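Side-chain contacts in bifunctional endomannanase/endoglucanase (Caldanaerobius polysaccharolyticus, PDB 3W0K), which probably cleaves internal linkages of mannans and beta-glucans, acting as an endomannanase and endoglucanase of glycoside hydrolase family 5: residues 6-11 with 29-34; 46-51 with 81-86; 60-65 with 115-120; 67-72 with 120-125. All blocks are in the same frame, centred on the assembly; numbering follows the deposited sequence.

Contact 1 (6-11 with 29-34)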
# COMPACT_ATOMS: atom_id res chain seq x y z
N PHE A 6 -1.46 -9.04 2.52
CA PHE A 6 -1.30 -8.74 1.10
C PHE A 6 -2.27 -7.67 0.63
O PHE A 6 -3.31 -7.42 1.25
CB PHE A 6 -1.62 -10.00 0.28
CG PHE A 6 -0.74 -11.18 0.58
CD1 PHE A 6 0.37 -11.45 -0.22
CD2 PHE A 6 -1.00 -12.00 1.67
CE1 PHE A 6 1.20 -12.53 0.06
CE2 PHE A 6 -0.17 -13.09 1.96
CZ PHE A 6 0.93 -13.35 1.15
N ASN A 7 -1.90 -7.03 -0.48
CA ASN A 7 -2.77 -6.06 -1.12
C ASN A 7 -3.54 -6.87 -2.16
O ASN A 7 -3.01 -7.83 -2.73
CB ASN A 7 -1.97 -5.00 -1.88
CG ASN A 7 -1.37 -3.94 -0.98
OD1 ASN A 7 -1.84 -2.81 -0.94
ND2 ASN A 7 -0.26 -4.29 -0.31
N PHE A 8 -4.80 -6.51 -2.38
CA PHE A 8 -5.63 -7.17 -3.39
C PHE A 8 -6.16 -6.08 -4.30
O PHE A 8 -6.58 -5.02 -3.84
CB PHE A 8 -6.76 -7.98 -2.75
CG PHE A 8 -6.30 -9.32 -2.24
CD1 PHE A 8 -6.11 -10.39 -3.11
CD2 PHE A 8 -6.06 -9.51 -0.88
CE1 PHE A 8 -5.67 -11.62 -2.65
CE2 PHE A 8 -5.62 -10.74 -0.40
CZ PHE A 8 -5.42 -11.80 -1.29
N GLN A 9 -6.13 -6.36 -5.60
CA GLN A 9 -6.53 -5.40 -6.62
C GLN A 9 -7.95 -5.57 -7.19
O GLN A 9 -8.22 -5.21 -8.34
CB GLN A 9 -5.49 -5.45 -7.75
CG GLN A 9 -4.08 -4.92 -7.36
CD GLN A 9 -3.31 -5.82 -6.39
OE1 GLN A 9 -2.66 -5.33 -5.46
NE2 GLN A 9 -3.34 -7.12 -6.63
N TRP A 10 -8.87 -6.02 -6.34
CA TRP A 10 -10.26 -6.25 -6.73
C TRP A 10 -11.01 -5.04 -7.29
O TRP A 10 -11.89 -5.19 -8.14
CB TRP A 10 -11.05 -6.85 -5.57
CG TRP A 10 -10.41 -8.07 -4.96
CD1 TRP A 10 -9.65 -9.01 -5.60
CD2 TRP A 10 -10.48 -8.47 -3.59
NE1 TRP A 10 -9.25 -9.97 -4.71
CE2 TRP A 10 -9.74 -9.67 -3.47
CE3 TRP A 10 -11.10 -7.94 -2.45
CZ2 TRP A 10 -9.60 -10.34 -2.25
CZ3 TRP A 10 -10.96 -8.61 -1.24
CH2 TRP A 10 -10.22 -9.80 -1.15
N MET A 11 -10.65 -3.84 -6.83
CA MET A 11 -11.29 -2.60 -7.30
C MET A 11 -10.19 -1.56 -7.50
O MET A 11 -10.38 -0.36 -7.28
CB MET A 11 -12.30 -2.12 -6.24
CG MET A 11 -13.25 -1.03 -6.73
SD MET A 11 -14.34 -0.35 -5.44
CE MET A 11 -15.20 -1.78 -4.98
N ASP A 29 -8.95 -17.42 2.39
CA ASP A 29 -8.85 -18.65 3.18
C ASP A 29 -7.38 -19.02 3.34
O ASP A 29 -6.96 -19.46 4.41
CB ASP A 29 -9.60 -19.81 2.51
CG ASP A 29 -11.10 -19.76 2.73
OD1 ASP A 29 -11.58 -19.06 3.65
OD2 ASP A 29 -11.82 -20.46 1.98
N PHE A 30 -6.59 -18.82 2.28
CA PHE A 30 -5.17 -19.13 2.35
C PHE A 30 -4.49 -18.23 3.39
O PHE A 30 -3.71 -18.71 4.21
CB PHE A 30 -4.50 -18.95 0.98
CG PHE A 30 -3.03 -19.29 0.98
CD1 PHE A 30 -2.59 -20.54 0.57
CD2 PHE A 30 -2.08 -18.35 1.40
CE1 PHE A 30 -1.24 -20.86 0.58
CE2 PHE A 30 -0.72 -18.66 1.41
CZ PHE A 30 -0.30 -19.92 1.00
N LEU A 31 -4.79 -16.93 3.35
CA LEU A 31 -4.21 -16.00 4.31
C LEU A 31 -4.50 -16.46 5.74
O LEU A 31 -3.60 -16.56 6.56
CB LEU A 31 -4.76 -14.59 4.10
CG LEU A 31 -3.97 -13.65 3.19
CD1 LEU A 31 -3.95 -14.17 1.76
CD2 LEU A 31 -4.60 -12.27 3.24
N ALA A 32 -5.77 -16.77 6.00
CA ALA A 32 -6.20 -17.21 7.32
C ALA A 32 -5.52 -18.50 7.74
O ALA A 32 -5.07 -18.63 8.88
CB ALA A 32 -7.72 -17.37 7.35
N GLU A 33 -5.43 -19.45 6.81
CA GLU A 33 -4.81 -20.74 7.10
C GLU A 33 -3.30 -20.69 7.30
O GLU A 33 -2.72 -21.61 7.88
CB GLU A 33 -5.18 -21.75 6.01
CG GLU A 33 -6.66 -22.11 6.01
CD GLU A 33 -7.06 -23.03 4.87
OE1 GLU A 33 -6.18 -23.48 4.10
OE2 GLU A 33 -8.27 -23.32 4.75
N THR A 34 -2.67 -19.61 6.85
CA THR A 34 -1.22 -19.48 7.01
C THR A 34 -0.81 -18.38 8.00
O THR A 34 0.35 -17.99 8.05
CB THR A 34 -0.50 -19.28 5.65
OG1 THR A 34 -1.08 -18.17 4.95
CG2 THR A 34 -0.63 -20.53 4.79
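The backbones come closest at Phe-6 and Leu-31, whose CA atoms are 8.5 Å apart, so side chains alone bridge strand 4-7 and helix 25-33. Leu-31 is the hub. It reaches from the helix between two phenylalanines that lie two residues apart in the chain. Its CD1 sits 3.7 Å from Phe-6 CD2, and its CG is equally near that ring atom. The methyl meets the Phe-6 ring obliquely. The other methyl, CD2, comes to the edge of the Phe-8 ring, near its plane, 4.1 Å from CE2. CD1 also reaches CZ of Phe-8. The leucine chi1 of -93° lies off the usual staggered value, which probably helps its fork meet both rings. Phe-8 is backed on one face by its near neighbour Trp-10, whose CZ2 lies 3.4 Å above the ring plane. With an alanine in place of Leu-31, both phenylalanine rings would probably lose their shared helix partner and a gap would open between strand and helix. Helix 25-33 lies in the first beta-alpha-beta crossover of the barrel, between strand 4-7 and strand 38-44. Val-39 of that second strand touches both Phe-8 and Leu-31. The Phe-6 ring also meets the rings of Phe-36 and Phe-293, and Asn-7 turns to the barrel interior, where it bonds to Arg-40, Gly-257 and Leu-290.

Contact 2 (46-51 with 81-86)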
# COMPACT_ATOMS: atom_id res chain seq x y z
N ARG A 46 -13.18 6.17 -9.47
CA ARG A 46 -13.98 6.21 -10.70
C ARG A 46 -14.98 5.06 -10.79
O ARG A 46 -15.90 5.09 -11.61
CB ARG A 46 -13.09 6.27 -11.93
CG ARG A 46 -12.30 7.56 -12.05
CD ARG A 46 -11.42 7.54 -13.27
NE ARG A 46 -10.48 6.42 -13.21
CZ ARG A 46 -9.73 6.01 -14.23
NH1 ARG A 46 -9.81 6.62 -15.41
NH2 ARG A 46 -8.90 4.99 -14.07
N PHE A 47 -14.79 4.03 -9.96
CA PHE A 47 -15.72 2.91 -9.95
C PHE A 47 -17.11 3.37 -9.49
O PHE A 47 -18.11 2.75 -9.82
CB PHE A 47 -15.23 1.78 -9.04
CG PHE A 47 -14.36 0.77 -9.73
CD1 PHE A 47 -14.91 -0.19 -10.58
CD2 PHE A 47 -12.98 0.75 -9.52
CE1 PHE A 47 -14.11 -1.15 -11.19
CE2 PHE A 47 -12.17 -0.21 -10.13
CZ PHE A 47 -12.74 -1.16 -10.97
N TRP A 48 -17.15 4.47 -8.73
CA TRP A 48 -18.42 4.99 -8.23
C TRP A 48 -18.63 6.47 -8.54
O TRP A 48 -19.61 7.07 -8.11
CB TRP A 48 -18.53 4.76 -6.71
CG TRP A 48 -17.52 5.52 -5.88
CD1 TRP A 48 -17.60 6.83 -5.50
CD2 TRP A 48 -16.32 5.01 -5.29
NE1 TRP A 48 -16.53 7.17 -4.71
CE2 TRP A 48 -15.72 6.07 -4.57
CE3 TRP A 48 -15.68 3.76 -5.30
CZ2 TRP A 48 -14.53 5.92 -3.86
CZ3 TRP A 48 -14.50 3.61 -4.59
CH2 TRP A 48 -13.93 4.69 -3.88
N THR A 49 -17.70 7.06 -9.29
CA THR A 49 -17.78 8.47 -9.64
C THR A 49 -17.64 8.68 -11.14
O THR A 49 -16.64 8.28 -11.74
CB THR A 49 -16.65 9.27 -8.95
OG1 THR A 49 -16.61 8.94 -7.56
CG2 THR A 49 -16.88 10.77 -9.11
N ARG A 50 -18.64 9.33 -11.73
CA ARG A 50 -18.62 9.58 -13.16
C ARG A 50 -18.23 11.02 -13.48
O ARG A 50 -18.72 11.96 -12.86
CB ARG A 50 -19.98 9.26 -13.78
CG ARG A 50 -20.01 9.38 -15.30
CD ARG A 50 -21.10 8.50 -15.91
NE ARG A 50 -20.87 7.08 -15.68
CZ ARG A 50 -19.98 6.34 -16.34
NH1 ARG A 50 -19.23 6.87 -17.29
NH2 ARG A 50 -19.85 5.05 -16.05
N ASN A 51 -17.29 11.17 -14.41
CA ASN A 51 -16.81 12.47 -14.88
C ASN A 51 -16.52 13.51 -13.79
O ASN A 51 -16.96 14.66 -13.88
CB ASN A 51 -17.79 13.03 -15.92
CG ASN A 51 -17.19 14.16 -16.73
OD1 ASN A 51 -16.00 14.15 -17.05
ND2 ASN A 51 -18.02 15.15 -17.06
N LEU A 81 -8.81 -0.03 3.90
CA LEU A 81 -9.36 0.57 2.69
C LEU A 81 -8.52 1.78 2.29
O LEU A 81 -8.31 2.69 3.09
CB LEU A 81 -10.81 1.00 2.93
CG LEU A 81 -11.52 1.71 1.77
CD1 LEU A 81 -11.67 0.78 0.58
CD2 LEU A 81 -12.89 2.19 2.24
N ASN A 82 -8.06 1.79 1.04
CA ASN A 82 -7.22 2.87 0.54
C ASN A 82 -7.74 3.49 -0.75
O ASN A 82 -8.22 2.79 -1.63
CB ASN A 82 -5.80 2.34 0.28
CG ASN A 82 -4.95 3.28 -0.56
OD1 ASN A 82 -4.64 3.00 -1.72
ND2 ASN A 82 -4.58 4.42 0.01
N LEU A 83 -7.67 4.82 -0.85
CA LEU A 83 -8.04 5.47 -2.10
C LEU A 83 -6.73 5.53 -2.88
O LEU A 83 -5.81 6.26 -2.51
CB LEU A 83 -8.59 6.89 -1.89
CG LEU A 83 -10.02 7.03 -1.36
CD1 LEU A 83 -10.43 8.50 -1.43
CD2 LEU A 83 -10.97 6.19 -2.19
N HIS A 84 -6.60 4.67 -3.89
CA HIS A 84 -5.40 4.61 -4.71
C HIS A 84 -5.44 5.75 -5.72
O HIS A 84 -4.44 6.43 -5.96
CB HIS A 84 -5.27 3.27 -5.41
CG HIS A 84 -3.93 3.05 -6.03
ND1 HIS A 84 -3.66 3.37 -7.34
CD2 HIS A 84 -2.77 2.60 -5.50
CE1 HIS A 84 -2.38 3.13 -7.59
NE2 HIS A 84 -1.82 2.67 -6.49
N ARG A 85 -6.58 5.85 -6.41
CA ARG A 85 -6.82 6.96 -7.32
C ARG A 85 -7.91 7.68 -6.54
O ARG A 85 -8.98 7.11 -6.27
CB ARG A 85 -7.33 6.53 -8.70
CG ARG A 85 -7.68 7.75 -9.57
CD ARG A 85 -8.00 7.39 -11.02
NE ARG A 85 -6.81 6.92 -11.74
CZ ARG A 85 -5.91 7.70 -12.32
NH1 ARG A 85 -6.04 9.02 -12.30
NH2 ARG A 85 -4.87 7.15 -12.94
N ALA A 86 -7.57 8.87 -6.07
CA ALA A 86 -8.48 9.70 -5.29
C ALA A 86 -8.82 10.93 -6.11
O ALA A 86 -8.19 11.19 -7.13
CB ALA A 86 -7.79 10.13 -3.99
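Arg-46 and Arg-85 lay their long chains across one another at a slant, their guanidinium planes 50° apart. NE of Arg-85 lies over one face of the Arg-46 guanidinium. The closest approach is between Arg-46 NE and Arg-85 CD, at 3.4 Å. Arg-46 NH2 and Arg-85 NE, of like charge, are 3.7 Å apart. Each has its own counter-ion: Arg-46 NH2 forms a salt bridge with Asp-44, and Arg-85 NH1 one with Glu-97. Both chains bend at chi3, near the point where they cross. Segment 46-51 lies in the loop after strand 38-44, and 81-86 runs from the last residues of strand 78-83 round a corner at His-84. This is the C-terminal end of the barrel, where TIM barrels carry their active sites. His-84 NE2 bonds a Tris molecule, probably from the crystallisation liquor. With a leucine in place of Arg-46, Asp-44 would probably be left without this salt-bridge partner and the Arg-85 chain would lose cover on one side. Beside the arginines, Trp-48 and Leu-83 meet at about a right angle. The leucine CD2 lies at the indole edge, in its plane, 3.7 Å from Trp-48 CH2. Phe-62 meets the Trp-48 ring edge-to-face.

Contact 3 (60-65 with 115-120)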
# COMPACT_ATOMS: atom_id res chain seq x y z
N LYS A 60 -24.32 2.40 -4.55
CA LYS A 60 -24.61 0.98 -4.77
C LYS A 60 -23.29 0.22 -4.90
O LYS A 60 -23.17 -0.92 -4.47
CB LYS A 60 -25.44 0.81 -6.05
CG LYS A 60 -25.66 -0.62 -6.52
CD LYS A 60 -26.61 -1.39 -5.62
CE LYS A 60 -26.87 -2.79 -6.15
NZ LYS A 60 -27.79 -3.56 -5.27
N VAL A 61 -22.29 0.89 -5.48
CA VAL A 61 -20.97 0.30 -5.67
C VAL A 61 -20.30 -0.02 -4.33
O VAL A 61 -19.52 -0.98 -4.24
CB VAL A 61 -20.06 1.24 -6.51
CG1 VAL A 61 -18.68 0.62 -6.71
CG2 VAL A 61 -20.71 1.51 -7.87
N PHE A 62 -20.63 0.73 -3.29
CA PHE A 62 -20.06 0.51 -1.96
C PHE A 62 -20.43 -0.86 -1.39
O PHE A 62 -19.83 -1.32 -0.42
CB PHE A 62 -20.49 1.61 -0.98
CG PHE A 62 -20.00 2.98 -1.34
CD1 PHE A 62 -20.60 4.10 -0.77
CD2 PHE A 62 -18.95 3.17 -2.24
CE1 PHE A 62 -20.15 5.39 -1.08
CE2 PHE A 62 -18.51 4.45 -2.56
CZ PHE A 62 -19.11 5.56 -1.98
N GLU A 63 -21.42 -1.52 -1.99
CA GLU A 63 -21.82 -2.84 -1.54
C GLU A 63 -20.67 -3.83 -1.73
O GLU A 63 -20.58 -4.84 -1.03
CB GLU A 63 -23.08 -3.31 -2.25
CG GLU A 63 -24.31 -2.53 -1.79
CD GLU A 63 -25.59 -2.95 -2.49
OE1 GLU A 63 -26.59 -2.22 -2.34
OE2 GLU A 63 -25.61 -4.00 -3.18
N TYR A 64 -19.78 -3.53 -2.68
CA TYR A 64 -18.62 -4.38 -2.92
C TYR A 64 -17.65 -4.22 -1.76
O TYR A 64 -17.08 -5.20 -1.28
CB TYR A 64 -17.91 -4.00 -4.22
CG TYR A 64 -18.50 -4.66 -5.44
CD1 TYR A 64 -18.12 -5.95 -5.80
CD2 TYR A 64 -19.42 -3.99 -6.24
CE1 TYR A 64 -18.64 -6.56 -6.94
CE2 TYR A 64 -19.94 -4.60 -7.38
CZ TYR A 64 -19.55 -5.88 -7.72
OH TYR A 64 -20.05 -6.47 -8.86
N ILE A 65 -17.48 -2.98 -1.29
CA ILE A 65 -16.60 -2.71 -0.17
C ILE A 65 -17.17 -3.37 1.09
O ILE A 65 -16.42 -3.95 1.88
CB ILE A 65 -16.37 -1.19 0.03
CG1 ILE A 65 -15.75 -0.61 -1.25
CG2 ILE A 65 -15.44 -0.94 1.21
CD1 ILE A 65 -15.59 0.90 -1.24
N TRP A 115 -14.18 10.39 2.10
CA TRP A 115 -13.81 9.82 3.38
C TRP A 115 -14.90 9.95 4.43
O TRP A 115 -15.05 9.07 5.28
CB TRP A 115 -12.47 10.38 3.85
CG TRP A 115 -11.33 9.65 3.19
CD1 TRP A 115 -10.33 10.20 2.43
CD2 TRP A 115 -11.09 8.24 3.21
NE1 TRP A 115 -9.50 9.21 1.96
CE2 TRP A 115 -9.94 8.00 2.42
CE3 TRP A 115 -11.75 7.15 3.80
CZ2 TRP A 115 -9.43 6.71 2.22
CZ3 TRP A 115 -11.24 5.87 3.60
CH2 TRP A 115 -10.09 5.66 2.81
N GLU A 116 -15.68 11.02 4.36
CA GLU A 116 -16.78 11.20 5.31
C GLU A 116 -17.84 10.14 5.01
O GLU A 116 -18.47 9.62 5.93
CB GLU A 116 -17.37 12.60 5.20
CG GLU A 116 -16.46 13.68 5.78
CD GLU A 116 -17.05 15.07 5.64
OE1 GLU A 116 -17.63 15.38 4.58
OE2 GLU A 116 -16.93 15.86 6.60
N LEU A 117 -18.03 9.83 3.73
CA LEU A 117 -19.00 8.82 3.31
C LEU A 117 -18.64 7.48 3.94
O LEU A 117 -19.49 6.82 4.53
CB LEU A 117 -19.01 8.66 1.79
CG LEU A 117 -19.67 9.74 0.94
CD1 LEU A 117 -19.45 9.42 -0.52
CD2 LEU A 117 -21.17 9.81 1.25
N PHE A 118 -17.38 7.08 3.82
CA PHE A 118 -16.92 5.82 4.38
C PHE A 118 -16.94 5.84 5.91
O PHE A 118 -17.29 4.84 6.54
CB PHE A 118 -15.53 5.45 3.85
CG PHE A 118 -15.51 5.13 2.39
CD1 PHE A 118 -16.47 4.28 1.84
CD2 PHE A 118 -14.55 5.68 1.55
CE1 PHE A 118 -16.47 3.99 0.47
CE2 PHE A 118 -14.54 5.40 0.19
CZ PHE A 118 -15.50 4.55 -0.35
N ALA A 119 -16.59 6.98 6.50
CA ALA A 119 -16.61 7.10 7.95
C ALA A 119 -18.03 6.88 8.47
O ALA A 119 -18.24 6.16 9.45
CB ALA A 119 -16.10 8.47 8.38
N LYS A 120 -19.01 7.47 7.79
CA LYS A 120 -20.41 7.32 8.18
C LYS A 120 -20.92 5.90 7.92
O LYS A 120 -21.56 5.30 8.78
CB LYS A 120 -21.30 8.31 7.43
CG LYS A 120 -21.18 9.74 7.91
CD LYS A 120 -22.26 10.61 7.28
CE LYS A 120 -22.00 10.86 5.81
NZ LYS A 120 -20.82 11.75 5.62
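Phe-118 pushes one corner of its ring into the hollow between Phe-62 and Ile-65. The corner is CE1 and CZ. CE1 stands 3.6 Å above the plane of the Phe-62 ring, shifted toward its rim. The two rings form an edge-to-face pair with the edge of Phe-118 toward the face of Phe-62. Their planes are tilted at 57°, short of a perfect T, and the centroids are 4.9 Å apart. Ile-65 closes another side of the hollow. Its CD1 methyl is 3.6 Å from Phe-118 CE1 and meets the ring obliquely; the two side chains cross at about a right angle. Leu-117, next to Phe-118 on helix 105-121, takes the rim of Phe-62. Its CD1 lies near the ring plane, 4.1 Å from Phe-62 CE1. Phe-62 is thus met both on a face and at an edge by helix 105-121. The Phe-62 chi2 of 163° turns the ring well away from the common perpendicular setting and helps present that face. The contact joins helices 62-74 and 105-121, neighbours in the outer layer of the barrel. Leu-81 of strand 78-83 also touches Phe-118. All four contacting side chains are buried hydrocarbon, so the grip depends on shape, burial and the weak polarity of aromatic C-H groups toward a ring face; no charged group takes part across the contact.

Contact 4 (67-72 with 120-125)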
# COMPACT_ATOMS: atom_id res chain seq x y z
N LEU A 67 -18.88 -6.07 1.15
CA LEU A 67 -18.61 -7.49 0.96
C LEU A 67 -17.16 -7.84 1.28
O LEU A 67 -16.90 -8.86 1.92
CB LEU A 67 -18.97 -7.91 -0.46
CG LEU A 67 -18.89 -9.41 -0.78
CD1 LEU A 67 -19.70 -10.22 0.22
CD2 LEU A 67 -19.39 -9.64 -2.20
N TYR A 68 -16.23 -7.00 0.85
CA TYR A 68 -14.82 -7.24 1.13
C TYR A 68 -14.62 -7.25 2.65
O TYR A 68 -13.94 -8.12 3.19
CB TYR A 68 -13.94 -6.14 0.53
CG TYR A 68 -13.99 -5.97 -0.98
CD1 TYR A 68 -14.47 -6.98 -1.81
CD2 TYR A 68 -13.57 -4.78 -1.56
CE1 TYR A 68 -14.52 -6.80 -3.20
CE2 TYR A 68 -13.61 -4.59 -2.94
CZ TYR A 68 -14.08 -5.60 -3.76
OH TYR A 68 -14.12 -5.40 -5.12
N LEU A 69 -15.22 -6.28 3.33
CA LEU A 69 -15.12 -6.16 4.78
C LEU A 69 -15.70 -7.39 5.48
O LEU A 69 -15.08 -7.95 6.39
CB LEU A 69 -15.83 -4.89 5.27
CG LEU A 69 -15.90 -4.69 6.79
CD1 LEU A 69 -14.50 -4.58 7.38
CD2 LEU A 69 -16.72 -3.45 7.11
N ARG A 70 -16.89 -7.80 5.05
CA ARG A 70 -17.55 -8.96 5.64
C ARG A 70 -16.71 -10.22 5.51
O ARG A 70 -16.54 -10.96 6.49
CB ARG A 70 -18.92 -9.19 4.99
CG ARG A 70 -19.61 -10.46 5.46
CD ARG A 70 -21.09 -10.46 5.09
NE ARG A 70 -21.84 -9.47 5.85
CZ ARG A 70 -22.11 -9.57 7.15
NH1 ARG A 70 -21.69 -10.62 7.85
NH2 ARG A 70 -22.80 -8.62 7.76
N GLU A 71 -16.16 -10.46 4.33
CA GLU A 71 -15.35 -11.65 4.11
C GLU A 71 -14.02 -11.60 4.86
O GLU A 71 -13.54 -12.63 5.34
CB GLU A 71 -15.15 -11.91 2.61
CG GLU A 71 -16.46 -12.16 1.84
CD GLU A 71 -17.24 -13.38 2.32
OE1 GLU A 71 -16.68 -14.25 3.01
OE2 GLU A 71 -18.45 -13.47 1.98
N CYS A 72 -13.42 -10.42 4.98
CA CYS A 72 -12.17 -10.29 5.72
C CYS A 72 -12.43 -10.51 7.21
O CYS A 72 -11.74 -11.30 7.86
CB CYS A 72 -11.54 -8.91 5.49
SG CYS A 72 -10.73 -8.71 3.89
N LYS A 120 -19.01 7.47 7.79
CA LYS A 120 -20.41 7.32 8.18
C LYS A 120 -20.92 5.90 7.92
O LYS A 120 -21.56 5.30 8.78
CB LYS A 120 -21.30 8.31 7.43
CG LYS A 120 -21.18 9.74 7.91
CD LYS A 120 -22.26 10.61 7.28
CE LYS A 120 -22.00 10.86 5.81
NZ LYS A 120 -20.82 11.75 5.62
N ARG A 121 -20.59 5.36 6.75
CA ARG A 121 -21.05 4.03 6.38
C ARG A 121 -20.57 2.95 7.33
O ARG A 121 -21.33 2.04 7.69
CB ARG A 121 -20.59 3.69 4.95
CG ARG A 121 -21.29 2.48 4.37
CD ARG A 121 -20.83 2.21 2.95
NE ARG A 121 -21.57 1.10 2.35
CZ ARG A 121 -22.69 1.23 1.65
NH1 ARG A 121 -23.21 2.43 1.45
NH2 ARG A 121 -23.27 0.16 1.12
N TYR A 122 -19.32 3.06 7.78
CA TYR A 122 -18.75 2.04 8.65
C TYR A 122 -18.61 2.43 10.12
O TYR A 122 -17.93 1.75 10.88
CB TYR A 122 -17.41 1.57 8.08
CG TYR A 122 -17.54 1.05 6.66
CD1 TYR A 122 -18.37 -0.04 6.38
CD2 TYR A 122 -16.89 1.68 5.60
CE1 TYR A 122 -18.55 -0.48 5.07
CE2 TYR A 122 -17.06 1.24 4.29
CZ TYR A 122 -17.89 0.16 4.04
OH TYR A 122 -18.09 -0.26 2.74
N LYS A 123 -19.30 3.49 10.54
CA LYS A 123 -19.23 3.91 11.94
C LYS A 123 -19.72 2.75 12.81
O LYS A 123 -20.79 2.19 12.56
CB LYS A 123 -20.10 5.14 12.20
CG LYS A 123 -20.00 5.63 13.64
CD LYS A 123 -20.85 6.85 13.89
CE LYS A 123 -20.77 7.26 15.35
NZ LYS A 123 -21.60 8.46 15.63
N GLY A 124 -18.92 2.39 13.80
CA GLY A 124 -19.30 1.28 14.67
C GLY A 124 -18.42 0.07 14.44
O GLY A 124 -18.27 -0.76 15.34
N VAL A 125 -17.87 -0.06 13.24
CA VAL A 125 -16.99 -1.18 12.94
C VAL A 125 -15.65 -0.92 13.63
O VAL A 125 -15.03 0.13 13.43
CB VAL A 125 -16.77 -1.37 11.42
CG1 VAL A 125 -15.78 -2.50 11.16
CG2 VAL A 125 -18.10 -1.70 10.74
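Two adjacent outer helices of the TIM barrel meet where Leu-69 of helix 62-74 packs on Tyr-122 and Val-125, just past the end of helix 105-121. Tyr-122 is the first residue to leave helical geometry, and from it a type II beta turn runs to Val-125. The turn is closed by a backbone bond from Val-125 N to Tyr-122 O, 3.0 Å long. This brings both residues back toward the same leucine. Leu-69 CD2 does the touching. It lies 3.9 Å from Tyr-122 CD1 and 4.0 Å from Tyr-122 CE1, meeting the ring obliquely. Val-125 CG2 comes to the same methyl at 4.3 Å, a looser approach. The leucine CG is opposite its backbone N (chi1 175°), which carries the methyl out from the helix toward the turn. Leucine and tyrosine run past each other in opposite directions. CG of Arg-121 lies 4.0 Å above one face of the Tyr-122 ring. The ring's far end is held too: Tyr-122 OH is hydrogen-bonded to Asp-66, whose carboxylate also takes a salt bridge from Arg-121. At Gly-124, phi is 110°, where a side chain would press against the carbonyl O of Lys-123. Beneath the contact are the barrel strands. Met-79 of strand 78-83 touches Leu-69, while Leu-130 of strand 130-133 touches both Tyr-122 and Val-125. Ile-65, one turn before Leu-69 on helix 62-74, also packs on Tyr-122.

In the fold
Contacts 3 and 4 hold the same two helices, 62-74 and 105-121, and share Lys-120; their centres are about 9 Å apart. Contact 3 is buried, with an aromatic pair set among aliphatic side chains, while contact 4 has Val-125 partly exposed at its margin. Contact 1 is also buried and apolar, but it ties a barrel strand to its own crossover helix. Contact 2 differs in chemistry: beside its tryptophan and leucine it brings two arginines together at the C-terminal end of the barrel strands, where acidic neighbours probably offset the charge. Contacts 2 and 3 adjoin, their centres about 11 Å apart. Met-11, at the end of segment 6-11, packs on residues in segments of the other three contacts.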